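Long-range contacts in arabinan endo-1,5-alpha-l-arabinosidase A (Cellvibrio cellulosa, PDB 1GYD), which cleaves the alpha-1,5-linked arabinofuranosyl chain of linear arabinan, a plant cell wall polysaccharide, to give almost exclusively arabinotriose: residues Tyr217-Gly222 against Ser245-Gly250; Tyr199-Ala204 against Gly297-Asp302. All blocks are in the same frame, centred on the assembly; numbering follows the deposited sequence.

Contact 1: residues Tyr217-Gly222 against Ser245-Gly250; sequences YHLVVG and SLLIKG
Leu219 and Ile248 lie side by side and point the same way, with Leu219 CD1 3.8 Å from Ile248 CG2. Leu247 joins them on this face, its CB 4.3 Å from Leu219 CB. Leu247 and Ile248 thus both oppose Leu219, a classic beta bulge that shifts the antiparallel register by one residue. The backbone bonds differ across the bulge: Leu219 N points almost straight at Ile248 O (3.0 Å), whereas Leu247 N reaches Leu219 O from above the carbonyl plane, 38° out of it. Beyond the bulge, Val221 and Ser245 form a hydrogen-bonded pair, bent at Val221 N (137°) and nearly straight at Ser245 N.

On the other face His218 and Leu246 cross at about a right angle. With chi1 at 64°, His218 CG stands between its backbone N and carbonyl carbon, which brings CD2 to within 3.8 Å of Leu246 CD1; ND1 is hydrogen-bonded to Thr216 O. Past the His218 end of the pairing, a water donates to Tyr217 O and accepts from Gly250 N, bridging the segments. Chemically the join is a backbone ladder: the bulge spends both polar groups of Leu219 on consecutive residues and gathers three aliphatic side chains against strands 254-265 and 268-277 of the next blade.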
ATOM      1  N   TYR A 217     -14.679   4.598  -2.369  1.00 20.84           N
ATOM      2  CA  TYR A 217     -13.402   4.274  -1.730  1.00 20.21           C
ATOM      3  C   TYR A 217     -13.160   5.196  -0.527  1.00 19.88           C
ATOM      4  O   TYR A 217     -13.291   6.426  -0.633  1.00 19.60           O
ATOM      5  CB  TYR A 217     -12.274   4.469  -2.770  1.00 20.10           C
ATOM      6  CG  TYR A 217     -11.037   3.567  -2.736  1.00 21.34           C
ATOM      7  CD1 TYR A 217     -11.130   2.164  -2.632  1.00 22.11           C
ATOM      8  CD2 TYR A 217      -9.757   4.124  -2.904  1.00 23.27           C
ATOM      9  CE1 TYR A 217      -9.963   1.345  -2.658  1.00 20.62           C
ATOM     10  CE2 TYR A 217      -8.598   3.323  -2.940  1.00 23.81           C
ATOM     11  CZ  TYR A 217      -8.705   1.931  -2.815  1.00 23.05           C
ATOM     12  OH  TYR A 217      -7.539   1.179  -2.861  1.00 22.62           O
ATOM     13  N   HIS A 218     -12.812   4.611   0.612  1.00 19.60           N
ATOM     14  CA  HIS A 218     -12.488   5.388   1.789  1.00 19.49           C
ATOM     15  C   HIS A 218     -11.600   4.586   2.729  1.00 19.80           C
ATOM     16  O   HIS A 218     -11.298   3.429   2.463  1.00 20.28           O
ATOM     17  CB  HIS A 218     -13.769   5.851   2.469  1.00 19.96           C
ATOM     18  CG  HIS A 218     -14.619   4.741   3.011  1.00 21.07           C
ATOM     19  ND1 HIS A 218     -15.568   4.089   2.248  1.00 21.31           N
ATOM     20  CD2 HIS A 218     -14.682   4.187   4.245  1.00 21.10           C
ATOM     21  CE1 HIS A 218     -16.180   3.185   2.992  1.00 22.78           C
ATOM     22  NE2 HIS A 218     -15.665   3.226   4.210  1.00 21.96           N
ATOM     23  N   LEU A 219     -11.149   5.202   3.813  1.00 18.80           N
ATOM     24  CA  LEU A 219     -10.209   4.550   4.703  1.00 18.31           C
ATOM     25  C   LEU A 219     -10.884   4.273   6.040  1.00 18.29           C
ATOM     26  O   LEU A 219     -11.666   5.119   6.527  1.00 17.09           O
ATOM     27  CB  LEU A 219      -8.973   5.411   4.925  1.00 18.45           C
ATOM     28  CG  LEU A 219      -8.057   5.615   3.722  1.00 19.35           C
ATOM     29  CD1 LEU A 219      -6.926   6.527   4.137  1.00 19.63           C
ATOM     30  CD2 LEU A 219      -7.494   4.285   3.182  1.00 20.71           C
ATOM     31  N   VAL A 220     -10.618   3.064   6.544  1.00 17.21           N
ATOM     32  CA  VAL A 220     -10.947   2.631   7.890  1.00 18.33           C
ATOM     33  C   VAL A 220      -9.667   2.208   8.635  1.00 18.09           C
ATOM     34  O   VAL A 220      -8.598   2.009   8.025  1.00 18.02           O
ATOM     35  CB  VAL A 220     -11.932   1.455   7.907  1.00 18.08           C
ATOM     36  CG1 VAL A 220     -13.240   1.843   7.308  1.00 19.73           C
ATOM     37  CG2 VAL A 220     -11.373   0.234   7.157  1.00 20.00           C
ATOM     38  N   VAL A 221      -9.783   2.100   9.954  1.00 18.59           N
ATOM     39  CA  VAL A 221      -8.642   1.784  10.796  1.00 19.13           C
ATOM     40  C   VAL A 221      -8.996   0.873  11.962  1.00 19.11           C
ATOM     41  O   VAL A 221     -10.107   0.932  12.534  1.00 19.53           O
ATOM     42  CB  VAL A 221      -7.956   3.085  11.338  1.00 19.42           C
ATOM     43  CG1 VAL A 221      -8.860   3.829  12.302  1.00 19.99           C
ATOM     44  CG2 VAL A 221      -6.625   2.762  12.022  1.00 20.21           C
ATOM     45  N   GLY A 222      -8.023   0.066  12.368  1.00 19.12           N
ATOM     46  CA  GLY A 222      -8.130  -0.654  13.649  1.00 18.99           C
ATOM     47  C   GLY A 222      -6.748  -0.774  14.284  1.00 19.14           C
ATOM     48  O   GLY A 222      -5.776  -0.323  13.711  1.00 19.31           O
ATOM     49  N   SER A 245     -12.970   1.409  11.738  1.00 19.37           N
ATOM     50  CA  SER A 245     -13.526   2.725  12.087  1.00 18.72           C
ATOM     51  C   SER A 245     -13.141   3.728  11.019  1.00 19.14           C
ATOM     52  O   SER A 245     -11.987   3.777  10.621  1.00 18.26           O
ATOM     53  CB  SER A 245     -12.982   3.194  13.432  1.00 19.11           C
ATOM     54  OG  SER A 245     -13.513   2.424  14.513  1.00 17.18           O
ATOM     55  N   LEU A 246     -14.107   4.540  10.594  1.00 19.06           N
ATOM     56  CA  LEU A 246     -13.885   5.567   9.580  1.00 19.79           C
ATOM     57  C   LEU A 246     -12.742   6.502  10.005  1.00 19.99           C
ATOM     58  O   LEU A 246     -12.774   7.087  11.110  1.00 19.52           O
ATOM     59  CB  LEU A 246     -15.172   6.365   9.332  1.00 18.81           C
ATOM     60  CG  LEU A 246     -15.129   7.472   8.260  1.00 20.40           C
ATOM     61  CD1 LEU A 246     -14.755   6.923   6.888  1.00 19.62           C
ATOM     62  CD2 LEU A 246     -16.469   8.210   8.177  1.00 18.79           C
ATOM     63  N   LEU A 247     -11.724   6.586   9.147  1.00 19.64           N
ATOM     64  CA  LEU A 247     -10.624   7.535   9.300  1.00 20.27           C
ATOM     65  C   LEU A 247     -10.881   8.774   8.438  1.00 20.82           C
ATOM     66  O   LEU A 247     -10.866   9.902   8.921  1.00 20.77           O
ATOM     67  CB  LEU A 247      -9.272   6.923   8.887  1.00 20.52           C
ATOM     68  CG  LEU A 247      -8.093   7.901   8.998  1.00 19.73           C
ATOM     69  CD1 LEU A 247      -7.917   8.296  10.449  1.00 22.43           C
ATOM     70  CD2 LEU A 247      -6.814   7.303   8.497  1.00 19.60           C
ATOM     71  N   ILE A 248     -11.078   8.555   7.148  1.00 21.12           N
ATOM     72  CA  ILE A 248     -11.403   9.649   6.250  1.00 21.42           C
ATOM     73  C   ILE A 248     -12.201   9.133   5.067  1.00 20.97           C
ATOM     74  O   ILE A 248     -11.906   8.056   4.533  1.00 20.05           O
ATOM     75  CB  ILE A 248     -10.117  10.391   5.778  1.00 21.74           C
ATOM     76  CG1 ILE A 248     -10.487  11.498   4.805  1.00 22.50           C
ATOM     77  CG2 ILE A 248      -9.124   9.431   5.109  1.00 22.85           C
ATOM     78  CD1 ILE A 248      -9.410  12.510   4.607  1.00 23.59           C
ATOM     79  N   LYS A 249     -13.230   9.887   4.685  1.00 20.37           N
ATOM     80  CA  LYS A 249     -13.929   9.642   3.430  1.00 20.47           C
ATOM     81  C   LYS A 249     -14.008  10.910   2.576  1.00 20.39           C
ATOM     82  O   LYS A 249     -13.727  12.025   3.045  1.00 19.50           O
ATOM     83  CB  LYS A 249     -15.323   9.046   3.650  1.00 20.64           C
ATOM     84  CG  LYS A 249     -16.363   9.962   4.279  1.00 22.39           C
ATOM     85  CD  LYS A 249     -17.705   9.227   4.413  1.00 25.48           C
ATOM     86  CE  LYS A 249     -18.870  10.189   4.633  1.00 27.43           C
ATOM     87  NZ  LYS A 249     -18.925  10.661   6.041  1.00 29.64           N
ATOM     88  N   GLY A 250     -14.397  10.713   1.319  1.00 20.51           N
ATOM     89  CA  GLY A 250     -14.535  11.793   0.363  1.00 20.78           C
ATOM     90  C   GLY A 250     -15.706  12.743   0.593  1.00 21.03           C
ATOM     91  O   GLY A 250     -16.485  12.590   1.536  1.00 21.58           O
TER
HETATM   92  O   HOH W   1     -15.753   8.021   0.013  1.00 44.09           O

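Contact 2: residues Tyr199-Ala204 against Gly297-Asp302; sequences YYYLFA and GWPQVD
Tyr201 reaches Gly297 with its hydroxyl: OH donates to Gly297 O at 2.5 Å, a very short bond whose exact length deserves caution. The acceptor lies at the edge of the phenol ring, near its plane, and also receives a weak hydrogen bond from Arg223 NH1. The same edge meets the Trp298 indole, Tyr201 CE2 being 4.4 Å from Trp298 CE3. Pro299 fits in beside the ring at an oblique angle, with its CD 3.8 Å from Tyr201 CE2. Its CG turns to the neighbouring aromatic and comes 4.3 Å from Phe203 CE2, so the pyrrolidine ring is shared by the two aromatic side chains. A chi1 of -71° puts Tyr201 CG anti to the carbonyl carbon, and the ring reaches across to Gly297 and Pro299.

Trp293 meets the Tyr201 ring with the planes at about 60° and, with Val221 and Leu291, also packs on Pro299, while Arg223 touches both Tyr201 and Trp298. On the other segment, Gly297 turns with a positive phi of 80°, which suits glycine, and Trp298 N is hydrogen-bonded to Asp294 OD1.

No backbone ladder joins these segments: 199-204 belongs to the second strand of one four-stranded antiparallel sheet, and 299-300 is the outermost strand of the next. The arrangement is blade-to-blade packing of the five-bladed beta-propeller, here made by Tyr201, Phe203, Trp298 and Pro299 between two successive sheets.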
ATOM      1  N   TYR A 199       0.696   0.356  20.306  1.00 19.45           N
ATOM      2  CA  TYR A 199      -0.180  -0.293  19.340  1.00 19.28           C
ATOM      3  C   TYR A 199       0.387  -0.351  17.928  1.00 19.25           C
ATOM      4  O   TYR A 199       1.234   0.466  17.563  1.00 19.62           O
ATOM      5  CB  TYR A 199      -1.519   0.432  19.248  1.00 19.98           C
ATOM      6  CG  TYR A 199      -2.454   0.177  20.387  1.00 21.05           C
ATOM      7  CD1 TYR A 199      -3.271  -0.938  20.402  1.00 21.41           C
ATOM      8  CD2 TYR A 199      -2.554   1.080  21.449  1.00 24.68           C
ATOM      9  CE1 TYR A 199      -4.116  -1.179  21.446  1.00 21.75           C
ATOM     10  CE2 TYR A 199      -3.406   0.839  22.514  1.00 23.37           C
ATOM     11  CZ  TYR A 199      -4.187  -0.290  22.495  1.00 23.39           C
ATOM     12  OH  TYR A 199      -5.038  -0.544  23.535  1.00 26.80           O
ATOM     13  N   TYR A 200      -0.067  -1.361  17.178  1.00 18.25           N
ATOM     14  CA  TYR A 200       0.051  -1.422  15.736  1.00 18.77           C
ATOM     15  C   TYR A 200      -1.324  -0.989  15.191  1.00 19.48           C
ATOM     16  O   TYR A 200      -2.360  -1.395  15.687  1.00 20.03           O
ATOM     17  CB  TYR A 200       0.430  -2.843  15.266  1.00 17.94           C
ATOM     18  CG  TYR A 200       1.825  -3.312  15.641  1.00 16.24           C
ATOM     19  CD1 TYR A 200       2.063  -3.911  16.873  1.00 19.64           C
ATOM     20  CD2 TYR A 200       2.888  -3.170  14.782  1.00 17.09           C
ATOM     21  CE1 TYR A 200       3.331  -4.358  17.238  1.00 15.88           C
ATOM     22  CE2 TYR A 200       4.192  -3.626  15.127  1.00 18.77           C
ATOM     23  CZ  TYR A 200       4.384  -4.237  16.350  1.00 18.05           C
ATOM     24  OH  TYR A 200       5.624  -4.678  16.734  1.00 19.59           O
ATOM     25  N   TYR A 201      -1.322  -0.102  14.210  1.00 20.84           N
ATOM     26  CA  TYR A 201      -2.541   0.421  13.591  1.00 20.63           C
ATOM     27  C   TYR A 201      -2.603  -0.090  12.181  1.00 20.46           C
ATOM     28  O   TYR A 201      -1.676   0.125  11.430  1.00 20.49           O
ATOM     29  CB  TYR A 201      -2.531   1.958  13.593  1.00 20.42           C
ATOM     30  CG  TYR A 201      -2.716   2.493  14.983  1.00 21.06           C
ATOM     31  CD1 TYR A 201      -1.638   2.617  15.835  1.00 20.64           C
ATOM     32  CD2 TYR A 201      -3.984   2.799  15.475  1.00 18.62           C
ATOM     33  CE1 TYR A 201      -1.799   3.066  17.128  1.00 19.90           C
ATOM     34  CE2 TYR A 201      -4.156   3.268  16.753  1.00 18.27           C
ATOM     35  CZ  TYR A 201      -3.052   3.394  17.581  1.00 19.62           C
ATOM     36  OH  TYR A 201      -3.180   3.836  18.866  1.00 18.97           O
ATOM     37  N   LEU A 202      -3.676  -0.818  11.868  1.00 20.52           N
ATOM     38  CA  LEU A 202      -3.962  -1.312  10.547  1.00 20.20           C
ATOM     39  C   LEU A 202      -4.934  -0.393   9.846  1.00 20.39           C
ATOM     40  O   LEU A 202      -6.094  -0.277  10.245  1.00 18.95           O
ATOM     41  CB  LEU A 202      -4.556  -2.719  10.569  1.00 20.88           C
ATOM     42  CG  LEU A 202      -4.906  -3.318   9.190  1.00 18.74           C
ATOM     43  CD1 LEU A 202      -3.702  -3.440   8.307  1.00 20.39           C
ATOM     44  CD2 LEU A 202      -5.557  -4.692   9.364  1.00 19.90           C
ATOM     45  N   PHE A 203      -4.431   0.248   8.792  1.00 20.35           N
ATOM     46  CA  PHE A 203      -5.274   0.978   7.852  1.00 21.01           C
ATOM     47  C   PHE A 203      -5.645   0.048   6.716  1.00 21.15           C
ATOM     48  O   PHE A 203      -4.799  -0.717   6.222  1.00 21.96           O
ATOM     49  CB  PHE A 203      -4.552   2.204   7.266  1.00 21.19           C
ATOM     50  CG  PHE A 203      -4.015   3.143   8.291  1.00 20.95           C
ATOM     51  CD1 PHE A 203      -2.739   2.982   8.788  1.00 23.11           C
ATOM     52  CD2 PHE A 203      -4.785   4.185   8.759  1.00 24.58           C
ATOM     53  CE1 PHE A 203      -2.238   3.836   9.752  1.00 24.33           C
ATOM     54  CE2 PHE A 203      -4.309   5.029   9.723  1.00 25.36           C
ATOM     55  CZ  PHE A 203      -3.024   4.857  10.225  1.00 26.32           C
ATOM     56  N   ALA A 204      -6.900   0.122   6.288  1.00 21.18           N
ATOM     57  CA  ALA A 204      -7.315  -0.510   5.044  1.00 20.90           C
ATOM     58  C   ALA A 204      -8.253   0.386   4.265  1.00 19.94           C
ATOM     59  O   ALA A 204      -8.826   1.313   4.822  1.00 20.73           O
ATOM     60  CB  ALA A 204      -7.988  -1.870   5.348  1.00 21.37           C
ATOM     61  N   GLY A 297      -6.108   7.206  21.996  1.00 16.31           N
ATOM     62  CA  GLY A 297      -5.204   6.427  21.171  1.00 17.01           C
ATOM     63  C   GLY A 297      -5.661   6.089  19.750  1.00 17.09           C
ATOM     64  O   GLY A 297      -5.335   5.011  19.247  1.00 17.22           O
ATOM     65  N   TRP A 298      -6.428   6.971  19.118  1.00 17.21           N
ATOM     66  CA  TRP A 298      -6.938   6.728  17.764  1.00 17.48           C
ATOM     67  C   TRP A 298      -6.480   7.850  16.827  1.00 18.77           C
ATOM     68  O   TRP A 298      -6.500   9.017  17.190  1.00 18.93           O
ATOM     69  CB  TRP A 298      -8.477   6.633  17.733  1.00 16.98           C
ATOM     70  CG  TRP A 298      -9.004   5.420  18.408  1.00 15.75           C
ATOM     71  CD1 TRP A 298      -9.572   5.360  19.655  1.00 16.22           C
ATOM     72  CD2 TRP A 298      -8.993   4.073  17.914  1.00 15.01           C
ATOM     73  NE1 TRP A 298      -9.915   4.067  19.957  1.00 15.15           N
ATOM     74  CE2 TRP A 298      -9.562   3.252  18.921  1.00 14.56           C
ATOM     75  CE3 TRP A 298      -8.546   3.471  16.740  1.00 15.91           C
ATOM     76  CZ2 TRP A 298      -9.710   1.877  18.781  1.00 14.70           C
ATOM     77  CZ3 TRP A 298      -8.706   2.085  16.596  1.00 16.89           C
ATOM     78  CH2 TRP A 298      -9.271   1.315  17.618  1.00 14.95           C
ATOM     79  N   PRO A 299      -6.087   7.503  15.611  1.00 19.83           N
ATOM     80  CA  PRO A 299      -5.688   8.520  14.650  1.00 20.38           C
ATOM     81  C   PRO A 299      -6.856   9.411  14.212  1.00 21.36           C
ATOM     82  O   PRO A 299      -8.042   9.040  14.287  1.00 20.32           O
ATOM     83  CB  PRO A 299      -5.116   7.708  13.499  1.00 20.39           C
ATOM     84  CG  PRO A 299      -5.776   6.371  13.584  1.00 19.89           C
ATOM     85  CD  PRO A 299      -6.023   6.148  15.043  1.00 20.07           C
ATOM     86  N   GLN A 300      -6.487  10.621  13.795  1.00 22.47           N
ATOM     87  CA  GLN A 300      -7.436  11.639  13.350  1.00 23.86           C
ATOM     88  C   GLN A 300      -6.760  12.479  12.283  1.00 23.50           C
ATOM     89  O   GLN A 300      -5.572  12.802  12.405  1.00 23.20           O
ATOM     90  CB  GLN A 300      -7.827  12.564  14.505  1.00 24.71           C
ATOM     91  CG  GLN A 300      -9.118  12.188  15.262  1.00 29.01           C
ATOM     92  CD  GLN A 300      -9.459  13.211  16.370  1.00 34.55           C
ATOM     93  OE1 GLN A 300     -10.408  13.011  17.146  1.00 39.17           O
ATOM     94  NE2 GLN A 300      -8.681  14.309  16.442  1.00 36.35           N
ATOM     95  N   VAL A 301      -7.514  12.833  11.249  1.00 23.66           N
ATOM     96  CA  VAL A 301      -7.037  13.738  10.189  1.00 23.60           C
ATOM     97  C   VAL A 301      -8.095  14.786   9.860  1.00 23.32           C
ATOM     98  O   VAL A 301      -9.290  14.540  10.008  1.00 23.69           O
ATOM     99  CB  VAL A 301      -6.648  12.968   8.883  1.00 23.91           C
ATOM    100  CG1 VAL A 301      -5.445  12.065   9.114  1.00 24.59           C
ATOM    101  CG2 VAL A 301      -7.817  12.136   8.329  1.00 24.96           C
ATOM    102  N   ASP A 302      -7.644  15.953   9.405  1.00 23.04           N
ATOM    103  CA  ASP A 302      -8.537  17.014   8.957  1.00 22.92           C
ATOM    104  C   ASP A 302      -8.745  16.927   7.453  1.00 23.02           C
ATOM    105  O   ASP A 302      -7.797  17.139   6.693  1.00 22.25           O
ATOM    106  CB  ASP A 302      -7.914  18.367   9.290  1.00 23.10           C
ATOM    107  CG  ASP A 302      -8.842  19.540   9.012  1.00 22.43           C
ATOM    108  OD1 ASP A 302      -9.979  19.351   8.522  1.00 21.49           O
ATOM    109  OD2 ASP A 302      -8.499  20.705   9.277  1.00 21.57           O
TER

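The centres of contacts 1 and 2 are 10 Å apart, and strands 199-206 and 218-224, neighbours in one blade, tie them together. Gly222 O lies 2.8 Å from Leu202 N and Val220 N 3.0 Å from Ala204 O, both probable hydrogen bonds. Leu247 CD2 packs 3.6 Å from Phe203 CE2, so both contacts feed one interface with the following blade. Contact 1 sits nearer the active site: the Leu219 side chain is about 8 Å from that of Glu189, the probable proton donor, against about 11 Å for Phe203. Tyr217 OH is hydrogen-bonded to Glu189 OE2, linking the residue just before strand 218-224 to the site.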